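L-lysine 6-oxidase (Marinomonas mediterranea, PDB 3WEU) oxidises the epsilon-amino group of L-lysine with a cysteine tryptophylquinone cofactor, releasing hydrogen peroxide that kills Gram-positive and Gram-negative bacteria. Local coordinates at residues N103-L106 and L107-R110; F266-V270 and R271-L275. All coordinates share one frame; numbering follows the deposited sequence.

Contact 1. Residues N103-L106 and L107-R110. With SO4 (sulfate ion), chain E.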
loop_
_atom_site.group_PDB
_atom_site.type_symbol
_atom_site.label_atom_id
_atom_site.label_comp_id
_atom_site.label_asym_id
_atom_site.label_seq_id
_atom_site.Cartn_x
_atom_site.Cartn_y
_atom_site.Cartn_z
ATOM N N ASN A 103 16.842 -5.420 -24.020
ATOM C CA ASN A 103 16.610 -4.158 -24.765
ATOM C C ASN A 103 17.702 -3.212 -24.412
ATOM O O ASN A 103 18.040 -3.002 -23.208
ATOM C CB ASN A 103 15.264 -3.570 -24.428
ATOM C CG ASN A 103 14.106 -4.431 -24.974
ATOM O OD1 ASN A 103 13.856 -4.511 -26.194
ATOM N ND2 ASN A 103 13.494 -5.157 -24.091
ATOM N N GLY A 104 18.255 -2.595 -25.449
ATOM C CA GLY A 104 19.359 -1.697 -25.250
ATOM C C GLY A 104 20.675 -2.279 -25.595
ATOM O O GLY A 104 21.631 -1.557 -25.724
ATOM N N ASN A 105 20.727 -3.601 -25.765
ATOM C CA ASN A 105 21.978 -4.320 -26.084
ATOM C C ASN A 105 22.264 -4.320 -27.588
ATOM O O ASN A 105 21.571 -4.990 -28.401
ATOM C CB ASN A 105 21.876 -5.760 -25.540
ATOM C CG ASN A 105 23.158 -6.559 -25.679
ATOM O OD1 ASN A 105 24.050 -6.259 -26.457
ATOM N ND2 ASN A 105 23.196 -7.678 -24.938
ATOM N N LEU A 106 23.317 -3.608 -27.959
ATOM C CA LEU A 106 23.623 -3.319 -29.368
ATOM C C LEU A 106 24.273 -4.475 -30.082
ATOM O O LEU A 106 24.457 -4.450 -31.302
ATOM C CB LEU A 106 24.456 -2.031 -29.489
ATOM C CG LEU A 106 23.722 -0.780 -29.070
ATOM C CD1 LEU A 106 24.563 0.447 -28.908
ATOM C CD2 LEU A 106 22.647 -0.505 -30.078
ATOM N N LEU A 107 24.611 -5.532 -29.339
ATOM C CA LEU A 107 25.020 -6.730 -29.964
ATOM C C LEU A 107 23.931 -7.344 -30.812
ATOM O O LEU A 107 24.253 -8.163 -31.675
ATOM C CB LEU A 107 25.558 -7.767 -28.970
ATOM C CG LEU A 107 26.820 -7.260 -28.250
ATOM C CD1 LEU A 107 27.102 -8.155 -27.042
ATOM C CD2 LEU A 107 27.988 -7.250 -29.177
ATOM N N TYR A 108 22.688 -6.992 -30.567
ATOM C CA TYR A 108 21.559 -7.501 -31.372
ATOM C C TYR A 108 21.176 -6.532 -32.531
ATOM O O TYR A 108 20.142 -6.700 -33.208
ATOM C CB TYR A 108 20.323 -7.736 -30.483
ATOM C CG TYR A 108 20.555 -8.864 -29.492
ATOM C CD1 TYR A 108 21.270 -8.631 -28.305
ATOM C CD2 TYR A 108 20.117 -10.133 -29.748
ATOM C CE1 TYR A 108 21.467 -9.638 -27.401
ATOM C CE2 TYR A 108 20.388 -11.168 -28.890
ATOM C CZ TYR A 108 21.051 -10.905 -27.711
ATOM O OH TYR A 108 21.353 -11.928 -26.854
ATOM N N GLY A 109 21.990 -5.517 -32.706
ATOM C CA GLY A 109 21.785 -4.538 -33.757
ATOM C C GLY A 109 21.155 -3.263 -33.302
ATOM O O GLY A 109 20.626 -3.127 -32.192
ATOM N N ARG A 110 21.242 -2.253 -34.161
ATOM C CA ARG A 110 20.736 -0.942 -33.796
ATOM C C ARG A 110 19.275 -0.922 -33.562
ATOM O O ARG A 110 18.772 -0.064 -32.874
ATOM C CB ARG A 110 21.125 0.091 -34.848
ATOM C CG ARG A 110 22.579 0.506 -34.689
ATOM C CD ARG A 110 23.062 1.417 -35.810
ATOM N NE ARG A 110 23.022 0.680 -37.063
ATOM C CZ ARG A 110 23.233 1.231 -38.247
ATOM N NH1 ARG A 110 23.525 2.537 -38.337
ATOM N NH2 ARG A 110 23.159 0.471 -39.330
HETATM S S SO4 E . 22.693 -3.156 -37.418
HETATM O O1 SO4 E . 22.042 -4.468 -37.667
HETATM O O2 SO4 E . 22.626 -2.412 -38.708
HETATM O O3 SO4 E . 21.977 -2.382 -36.409
HETATM O O4 SO4 E . 24.070 -3.253 -36.845
#

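Contact 2. Residues F266-V270 and R271-L275. With EDO (1,2-ethanediol), chain O.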
loop_
_atom_site.group_PDB
_atom_site.type_symbol
_atom_site.label_atom_id
_atom_site.label_comp_id
_atom_site.label_asym_id
_atom_site.label_seq_id
_atom_site.Cartn_x
_atom_site.Cartn_y
_atom_site.Cartn_z
ATOM N N PHE A 266 37.756 -12.962 -21.834
ATOM C CA PHE A 266 38.541 -13.835 -22.653
ATOM C C PHE A 266 37.856 -14.080 -24.010
ATOM O O PHE A 266 38.451 -13.939 -25.054
ATOM C CB PHE A 266 38.793 -15.179 -21.911
ATOM C CG PHE A 266 39.706 -16.098 -22.631
ATOM C CD1 PHE A 266 41.050 -15.765 -22.752
ATOM C CD2 PHE A 266 39.237 -17.222 -23.300
ATOM C CE1 PHE A 266 41.902 -16.574 -23.495
ATOM C CE2 PHE A 266 40.088 -18.047 -23.988
ATOM C CZ PHE A 266 41.437 -17.742 -24.077
ATOM N N ASP A 267 36.565 -14.421 -23.968
ATOM C CA ASP A 267 35.809 -14.706 -25.198
ATOM C C ASP A 267 35.772 -13.474 -26.113
ATOM O O ASP A 267 36.010 -13.592 -27.317
ATOM C CB ASP A 267 34.390 -15.102 -24.781
ATOM C CG ASP A 267 33.428 -15.254 -25.929
ATOM O OD1 ASP A 267 33.742 -16.024 -26.868
ATOM O OD2 ASP A 267 32.337 -14.627 -25.815
ATOM N N VAL A 268 35.453 -12.321 -25.547
ATOM C CA VAL A 268 35.506 -11.071 -26.268
ATOM C C VAL A 268 36.876 -10.860 -26.886
ATOM O O VAL A 268 36.994 -10.464 -28.094
ATOM C CB VAL A 268 35.093 -9.886 -25.374
ATOM C CG1 VAL A 268 35.370 -8.544 -26.052
ATOM C CG2 VAL A 268 33.654 -9.937 -25.013
ATOM N N GLY A 269 37.898 -11.164 -26.117
ATOM C CA GLY A 269 39.281 -11.022 -26.552
ATOM C C GLY A 269 39.657 -11.883 -27.745
ATOM O O GLY A 269 40.345 -11.433 -28.713
ATOM N N VAL A 270 39.243 -13.136 -27.655
ATOM C CA VAL A 270 39.561 -14.121 -28.681
ATOM C C VAL A 270 38.865 -13.719 -29.975
ATOM O O VAL A 270 39.467 -13.744 -31.054
ATOM C CB VAL A 270 39.139 -15.558 -28.207
ATOM C CG1 VAL A 270 39.155 -16.540 -29.354
ATOM C CG2 VAL A 270 40.106 -16.040 -27.132
ATOM N N ARG A 271 37.581 -13.369 -29.875
ATOM C CA ARG A 271 36.764 -13.100 -31.058
ATOM C C ARG A 271 36.919 -11.659 -31.581
ATOM O O ARG A 271 36.533 -11.367 -32.722
ATOM C CB ARG A 271 35.305 -13.372 -30.781
ATOM C CG ARG A 271 34.951 -14.859 -30.612
ATOM C CD ARG A 271 33.432 -15.139 -30.401
ATOM N NE ARG A 271 32.971 -14.503 -29.169
ATOM C CZ ARG A 271 32.417 -13.298 -29.087
ATOM N NH1 ARG A 271 32.146 -12.773 -27.901
ATOM N NH2 ARG A 271 32.112 -12.581 -30.188
ATOM N N ASN A 272 37.463 -10.766 -30.797
ATOM C CA ASN A 272 37.572 -9.385 -31.260
ATOM C C ASN A 272 38.935 -8.749 -31.259
ATOM O O ASN A 272 39.125 -7.754 -31.928
ATOM C CB ASN A 272 36.649 -8.481 -30.474
ATOM C CG ASN A 272 35.207 -8.840 -30.675
ATOM O OD1 ASN A 272 34.628 -8.550 -31.710
ATOM N ND2 ASN A 272 34.627 -9.504 -29.704
ATOM N N PHE A 273 39.868 -9.246 -30.479
ATOM C CA PHE A 273 41.144 -8.567 -30.302
ATOM C C PHE A 273 42.286 -9.484 -30.575
ATOM O O PHE A 273 43.371 -9.195 -30.149
ATOM C CB PHE A 273 41.224 -8.001 -28.876
ATOM C CG PHE A 273 40.229 -6.946 -28.615
ATOM C CD1 PHE A 273 40.487 -5.635 -29.084
ATOM C CD2 PHE A 273 39.053 -7.180 -27.903
ATOM C CE1 PHE A 273 39.564 -4.640 -28.869
ATOM C CE2 PHE A 273 38.122 -6.160 -27.705
ATOM C CZ PHE A 273 38.384 -4.913 -28.172
ATOM N N ASP A 274 42.050 -10.578 -31.301
ATOM C CA ASP A 274 43.118 -11.474 -31.725
ATOM C C ASP A 274 43.934 -11.987 -30.532
ATOM O O ASP A 274 45.134 -12.244 -30.662
ATOM C CB ASP A 274 44.038 -10.697 -32.691
ATOM C CG ASP A 274 44.787 -11.603 -33.623
ATOM O OD1 ASP A 274 44.107 -12.461 -34.246
ATOM O OD2 ASP A 274 46.034 -11.436 -33.770
ATOM N N LEU A 275 43.300 -12.150 -29.374
ATOM C CA LEU A 275 44.029 -12.541 -28.198
ATOM C C LEU A 275 44.773 -13.873 -28.347
ATOM O O LEU A 275 45.827 -14.067 -27.783
ATOM C CB LEU A 275 43.070 -12.535 -26.960
ATOM C CG LEU A 275 43.678 -12.928 -25.603
ATOM C CD1 LEU A 275 44.739 -11.910 -25.188
ATOM C CD2 LEU A 275 42.542 -12.995 -24.608
HETATM C C1 EDO O . 31.039 -13.440 -33.654
HETATM O O1 EDO O . 32.336 -13.099 -33.153
HETATM C C2 EDO O . 31.405 -14.261 -34.861
HETATM O O2 EDO O . 32.553 -15.067 -34.509
HETATM O O HOH W 1 39.996 -11.691 -32.883
#

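Contact 1. Residues N103-L106 and L107-R110
Asn105 and Leu106 lend their carbonyls to the amides of Tyr108 and Gly109 three residues on (3.2 Å for Tyr108 N to Asn105 O), the i to i+3 bonding of a short 3-10 turn. The Asn105 side chain adds a bond of its own at the start of the turn: Asn105 OD1 accepts from Leu107 N at 3.0 Å, an Asx turn, with the donor tilted 27° from the amide carbonyl plane. CG lies anti to the backbone N (chi1 -174°), which carries the amide forward over the start of the turn. Asn105 OD1 also rests against Leu107 CB at 3.3 Å. The bond from Leu107 N holds this end of the amide, while Asn105 ND2 packs at the edge of the Tyr108 ring, 3.6 Å from Tyr108 CE1; amide and ring planes stand nearly perpendicular at 86°. Past the turn, Gly109 takes a positive phi and swings the chain to Arg110. There a sulfate, probably from the crystallisation liquor, is gripped by Arg110 NH2, 3.0 Å from sulfate O2 in a nearly straight bond; Arg110 NE bonds weakly to sulfate O3. Asn112 ND2 also donates to Asn105 O, tying the turn to the chain that follows. The turn lies in the loop between strand 80-91 and helix 129-134, with Asn105 against Trp455, Tyr108 against Val398 and Leu106 on helix 489-492.

Contact 2. Residues F266-V270 and R271-L275
The Arg271 guanidinium has Asp267 at its edge beside NE and NH1, and beside NH2 an oxygen of an ethanediol probably from the crystallisation liquor. The salt bridge is side-on and two-pronged, Arg271 NE to Asp267 OD1 at 2.9 Å and Arg271 NH1 to Asp267 OD2 at 2.8 Å; guanidinium and carboxylate planes are 46° apart, and both nitrogens come from above the carboxylate plane. A bend at chi3 (-62°) folds the arginine back along the helix to reach it. The Phe273 ring turns its edge to Val268, with Val268 CG1 4.0 Å from Phe273 CE2. The Phe266 ring carries Val270 CG2 on one face, near the rim, and Leu275 CD2 comes within 3.7 Å of Phe266 CD1. Asn272 ND2 bonds Val268 O on a lone pair at 3.0 Å. Gly269 O receives two amides from opposite faces of its plane, Phe273 N and Leu275 N, the latter at 3.1 Å. The absence of a side chain on Gly269 leaves room for the Leu275 methyl. A water bridges Val270 O and Asp274 N. Outside, Thr408 OG1 also bonds Asp267 OD1, and Tyr280 OH bonds the ethanediol. The i to i+4 salt bridge braces the last turns of helix 261-272; left-handed Asp274 and the doubly bonded Gly269 O mark a helix C-terminus, where the chain turns away.

How the contacts relate
Contact 1 closes well before contact 2 opens along the chain, yet their centres are about 19 Å apart and their nearest atoms about 7 Å, without touching. Contact 1 belongs to the long loop between strands 80-91 and 137-145, two strands of one mixed sheet in the N-terminal part of the chain; contact 2 ends helix 261-272, in the chain that leaves strand 237-247, the last strand of that sheet. Residues 103-110 pack on helix 489-492 and nearby loops, residues 266-275 on helix 407-418 and on the short strands 280-281 and 286-287. Both thus sit where chain from or beside the N-terminal sheet meets later helices and loops.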